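Local coordinates for protein tRNA (adenine(22)-N(1))-methyltransferase (Bacillus subtilis, PDB 6Q56) that catalyses the S-adenosyl-L-methionine-dependent methylation of adenosine 22 in tRNA at N1, giving N(1)-methyladenosine, at residues A99-I104 against V127-W132; R117-P122 against V155-A160. The protein carries 2 engineered substitutions. All blocks are in the same frame, centred on the assembly; numbering follows the deposited sequence.

Contact 1 (A99-I104 against V127-W132); sequences ALIAHI and VHIREW. With NI (nickel (II) ion), chain E.
Ile101 and Ile129 meet obliquely at the buried side of this helix pair, branch methyl against chain end. In Ile129, CG1 lies anti to the carbonyl carbon (chi1 -63°), and the fully extended second torsion carries CD1 across to Ile101. There Ile129 CD1 touches Ile101 CG2 at 3.4 Å, tighter than usual for two carbons, and also sits close to CB and CD1 of Ile101. One step along, Ala102 points its CB toward the partner helix. Ala102 CB rests 3.5 Å from His128 O and reaches CB of Trp132 at 4.3 Å, so little more than one methyl group separates the two backbones here. The segments run nearly alongside each other, 27° between their directions and 7.9 Å between axes. Both helices lie on the same side of the Rossmann-like methyltransferase sheet, one before and one after strand 117-122, and the two isoleucines also face that strand. Trp132 extends the contact by placing one face of its indole over the Ala102 carbonyl, with Trp132 CD1 4.0 Å from Ala102 O, while its NE1 hydrogen-bonds to Glu106. Toward the other end, the His128 imidazole comes up to Ala99, His128 CD2 lying 3.5 Å from Ala99 N and 3.9 Å from Ala99 CB. His128 NE2 binds a nickel ion at 1.9 Å; a water, which lies in the plane of the ring at its edge, and His125 are further ligands of this metal.

Contact 2 (R117-P122 against V155-A160); sequences RLILQP and VLVAEA
Arg117 reaches across to Glu159 at one end of this antiparallel pair, and its side chain is worth following outward. Arg117 CB lies 3.6 Å from Glu159 CG. The first torsion sets CG anti to the backbone N (chi1 168°), where its neighbours include the Ala158 carbonyl oxygen. Arg117 CD then packs on Val157 CG1 at 3.9 Å. The bend at chi3 (-71°) puts NE on the carboxylate side, and NE and NH2 both address the same oxygen, Glu159 OE2, which lies near the guanidinium plane at its edge. The planes of the two charged groups are 26° apart. This is a salt bridge, but its modelled NE to OE2 distance is implausibly short and the NH2 bond is weak, so the exact place of OE2 is doubtful. NH1 turns to another partner, the backbone O of Tyr16.

Beyond Arg117 the backbones pair in register. Leu118 with Ala158 and Leu120 with Leu156 are hydrogen-bonded pairs, each closed by two bonds; Leu156 N to Leu120 O, at 2.6 Å, is nearly straight. Ile119 with Val157 is the non-hydrogen-bonded pair between them. Its side chains share a face with Val155, and Ile119 CG2 lies 4.0 Å from Val155 CG1 and 4.2 Å from Val157 CG2. At the far end Pro122 CD meets Leu156 CD1. Strand 151-159 is the one reversed strand of the seven, inserted between 117-122 and the edge strand 139-148, as in the Rossmann-like class I methyltransferase fold; on its other side 117-122 pairs in parallel with 90-96. Chemically, the buried middle is held by backbone bonds and aliphatic packing, whereas the opposite charges sit at a partly exposed end, where solvent could probably share in balancing them.

From the N terminus, helix 98-107 comes first, then strand 117-122, helix 127-135 and, after strand 139-148, strand 151-159. Contact 1 closes the loop from 99-104 to 127-132, with strand 117-122 inside it; contact 2 closes the longer one from 117-122 to 155-160, with helix 127-135 inside. The loops therefore cross rather than nest. They meet in space too: Ile129 and Ile101 of contact 1 pack on Leu120 and Pro122 of contact 2, and Arg130 CG lies 3.7 Å from Leu156 CD2. Together they tie two neighbouring helices to the sheet where the single reversed strand, 151-159, is inserted beside 117-122.

Contact 1 (A99-I104 against V127-W132)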
# COMPACT_ATOMS: atom_id res chain seq x y z
N ALA A 99 -7.97 2.61 0.50
CA ALA A 99 -8.86 3.15 1.51
C ALA A 99 -8.77 2.35 2.81
O ALA A 99 -8.67 2.91 3.88
CB ALA A 99 -10.29 3.19 1.01
N LEU A 100 -8.82 1.03 2.69
CA LEU A 100 -8.75 0.17 3.87
C LEU A 100 -7.42 0.32 4.58
O LEU A 100 -7.37 0.45 5.78
CB LEU A 100 -8.97 -1.29 3.49
CG LEU A 100 -8.95 -2.26 4.67
CD1 LEU A 100 -9.93 -1.85 5.76
CD2 LEU A 100 -9.27 -3.66 4.18
N ILE A 101 -6.34 0.28 3.81
CA ILE A 101 -5.00 0.42 4.37
C ILE A 101 -4.91 1.72 5.14
O ILE A 101 -4.44 1.75 6.26
CB ILE A 101 -3.92 0.34 3.27
CG1 ILE A 101 -3.83 -1.09 2.74
CG2 ILE A 101 -2.57 0.76 3.82
CD1 ILE A 101 -2.90 -1.26 1.57
N ALA A 102 -5.37 2.80 4.54
CA ALA A 102 -5.34 4.10 5.20
C ALA A 102 -6.20 4.05 6.46
O ALA A 102 -5.84 4.63 7.47
CB ALA A 102 -5.81 5.19 4.26
N HIS A 103 -7.32 3.35 6.39
CA HIS A 103 -8.21 3.21 7.53
C HIS A 103 -7.52 2.42 8.63
O HIS A 103 -7.58 2.79 9.80
CB HIS A 103 -9.53 2.54 7.12
CG HIS A 103 -10.30 1.98 8.27
ND1 HIS A 103 -11.10 2.75 9.09
CD2 HIS A 103 -10.38 0.72 8.76
CE1 HIS A 103 -11.64 1.99 10.02
NE2 HIS A 103 -11.23 0.75 9.84
N ILE A 104 -6.86 1.34 8.26
CA ILE A 104 -6.15 0.52 9.22
C ILE A 104 -5.08 1.35 9.92
O ILE A 104 -4.98 1.35 11.13
CB ILE A 104 -5.56 -0.73 8.54
CG1 ILE A 104 -6.68 -1.70 8.18
CG2 ILE A 104 -4.54 -1.41 9.43
CD1 ILE A 104 -6.25 -2.84 7.28
N VAL A 127 -3.55 6.55 -3.45
CA VAL A 127 -3.64 7.94 -3.03
C VAL A 127 -4.09 8.09 -1.57
O VAL A 127 -3.57 8.94 -0.86
CB VAL A 127 -4.57 8.74 -3.95
CG1 VAL A 127 -5.95 8.14 -4.00
CG2 VAL A 127 -4.62 10.19 -3.51
N HIS A 128 -5.04 7.28 -1.14
CA HIS A 128 -5.53 7.36 0.23
C HIS A 128 -4.40 7.14 1.22
O HIS A 128 -4.39 7.70 2.30
CB HIS A 128 -6.63 6.34 0.48
CG HIS A 128 -7.82 6.47 -0.42
ND1 HIS A 128 -8.60 7.60 -0.46
CD2 HIS A 128 -8.37 5.60 -1.30
CE1 HIS A 128 -9.57 7.43 -1.34
NE2 HIS A 128 -9.45 6.22 -1.86
N ILE A 129 -3.45 6.30 0.84
CA ILE A 129 -2.31 6.00 1.69
C ILE A 129 -1.35 7.17 1.72
O ILE A 129 -0.84 7.53 2.77
CB ILE A 129 -1.58 4.74 1.21
CG1 ILE A 129 -2.49 3.53 1.30
CG2 ILE A 129 -0.34 4.50 2.04
CD1 ILE A 129 -1.84 2.25 0.84
N ARG A 130 -1.10 7.77 0.56
CA ARG A 130 -0.19 8.90 0.48
C ARG A 130 -0.74 10.08 1.27
O ARG A 130 0.01 10.77 1.95
CB ARG A 130 0.09 9.28 -0.96
CG ARG A 130 0.90 8.24 -1.71
CD ARG A 130 1.33 8.72 -3.08
NE ARG A 130 1.84 7.63 -3.90
CZ ARG A 130 1.09 6.87 -4.68
NH1 ARG A 130 -0.21 7.07 -4.75
NH2 ARG A 130 1.63 5.90 -5.38
N GLU A 131 -2.04 10.30 1.19
CA GLU A 131 -2.65 11.40 1.92
C GLU A 131 -2.50 11.17 3.41
O GLU A 131 -2.18 12.09 4.15
CB GLU A 131 -4.12 11.55 1.53
CG GLU A 131 -4.32 12.12 0.14
CD GLU A 131 -5.78 12.29 -0.23
OE1 GLU A 131 -6.63 11.78 0.50
OE2 GLU A 131 -6.06 12.93 -1.25
N TRP A 132 -2.71 9.94 3.85
CA TRP A 132 -2.58 9.61 5.26
C TRP A 132 -1.13 9.75 5.71
O TRP A 132 -0.85 10.31 6.75
CB TRP A 132 -3.07 8.20 5.54
CG TRP A 132 -3.04 7.88 6.98
CD1 TRP A 132 -4.02 8.12 7.88
CD2 TRP A 132 -1.97 7.29 7.69
NE1 TRP A 132 -3.63 7.71 9.12
CE2 TRP A 132 -2.37 7.19 9.03
CE3 TRP A 132 -0.71 6.83 7.33
CZ2 TRP A 132 -1.55 6.65 10.01
CZ3 TRP A 132 0.10 6.29 8.30
CH2 TRP A 132 -0.33 6.20 9.62
NI NI E . -10.45 4.92 -2.90
O HOH W 1 -11.70 6.29 -3.23

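Contact 2 (R117-P122 against V155-A160)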
# COMPACT_ATOMS: atom_id res chain seq x y z
N ARG A 117 9.04 0.93 9.77
CA ARG A 117 9.00 1.10 8.33
C ARG A 117 7.68 0.52 7.84
O ARG A 117 7.33 -0.60 8.19
CB ARG A 117 10.15 0.40 7.62
CG ARG A 117 9.95 0.33 6.12
CD ARG A 117 11.12 -0.29 5.40
NE ARG A 117 12.27 0.59 5.38
CZ ARG A 117 13.41 0.31 4.77
NH1 ARG A 117 13.55 -0.81 4.10
NH2 ARG A 117 14.41 1.18 4.82
N LEU A 118 6.95 1.29 7.06
CA LEU A 118 5.69 0.83 6.53
C LEU A 118 5.87 0.43 5.08
O LEU A 118 6.40 1.19 4.28
CB LEU A 118 4.62 1.92 6.64
CG LEU A 118 4.32 2.48 8.02
CD1 LEU A 118 3.27 3.57 7.93
CD2 LEU A 118 3.87 1.40 8.98
N ILE A 119 5.43 -0.78 4.75
CA ILE A 119 5.51 -1.31 3.41
C ILE A 119 4.08 -1.64 3.04
O ILE A 119 3.55 -2.69 3.42
CB ILE A 119 6.39 -2.55 3.32
CG1 ILE A 119 7.68 -2.34 4.11
CG2 ILE A 119 6.71 -2.87 1.87
CD1 ILE A 119 8.45 -3.61 4.36
N LEU A 120 3.45 -0.73 2.33
CA LEU A 120 2.06 -0.85 1.96
C LEU A 120 1.85 -1.20 0.50
O LEU A 120 2.40 -0.57 -0.39
CB LEU A 120 1.38 0.47 2.27
CG LEU A 120 1.78 1.02 3.64
CD1 LEU A 120 1.45 2.49 3.77
CD2 LEU A 120 1.13 0.22 4.74
N GLN A 121 1.03 -2.22 0.26
CA GLN A 121 0.73 -2.66 -1.09
C GLN A 121 -0.76 -2.57 -1.37
O GLN A 121 -1.51 -3.51 -1.15
CB GLN A 121 1.23 -4.08 -1.33
CG GLN A 121 1.11 -4.55 -2.77
CD GLN A 121 -0.22 -5.21 -3.06
OE1 GLN A 121 -0.61 -6.16 -2.40
NE2 GLN A 121 -0.92 -4.70 -4.05
N PRO A 122 -1.20 -1.42 -1.84
CA PRO A 122 -2.62 -1.24 -2.14
C PRO A 122 -3.01 -1.86 -3.48
O PRO A 122 -2.26 -1.75 -4.44
CB PRO A 122 -2.78 0.27 -2.18
CG PRO A 122 -1.45 0.78 -2.59
CD PRO A 122 -0.43 -0.19 -2.09
N VAL A 155 3.47 -0.62 -4.57
CA VAL A 155 4.03 -0.89 -3.26
C VAL A 155 4.67 0.40 -2.76
O VAL A 155 5.56 0.94 -3.39
CB VAL A 155 5.07 -2.01 -3.30
CG1 VAL A 155 5.73 -2.18 -1.94
CG2 VAL A 155 4.43 -3.31 -3.73
N LEU A 156 4.19 0.87 -1.63
CA LEU A 156 4.68 2.10 -1.04
C LEU A 156 5.49 1.81 0.20
O LEU A 156 5.10 1.01 1.04
CB LEU A 156 3.53 3.03 -0.70
CG LEU A 156 2.85 3.73 -1.88
CD1 LEU A 156 2.30 2.73 -2.88
CD2 LEU A 156 1.75 4.64 -1.38
N VAL A 157 6.63 2.47 0.32
CA VAL A 157 7.50 2.29 1.46
C VAL A 157 7.70 3.62 2.14
O VAL A 157 8.07 4.59 1.51
CB VAL A 157 8.86 1.74 1.05
CG1 VAL A 157 9.76 1.60 2.26
CG2 VAL A 157 8.69 0.43 0.31
N ALA A 158 7.43 3.66 3.43
CA ALA A 158 7.56 4.88 4.18
C ALA A 158 8.18 4.67 5.55
O ALA A 158 8.07 3.61 6.14
CB ALA A 158 6.21 5.54 4.32
N GLU A 159 8.83 5.72 6.02
CA GLU A 159 9.48 5.75 7.32
C GLU A 159 9.39 7.18 7.85
O GLU A 159 9.10 8.09 7.09
CB GLU A 159 10.95 5.35 7.20
CG GLU A 159 11.19 3.86 7.16
CD GLU A 159 12.64 3.51 6.91
OE1 GLU A 159 13.48 4.42 6.84
OE2 GLU A 159 12.93 2.31 6.78
N ALA A 160 9.63 7.38 9.14
CA ALA A 160 9.58 8.73 9.66
C ALA A 160 10.62 9.54 8.92
O ALA A 160 11.71 9.07 8.66
CB ALA A 160 9.85 8.75 11.15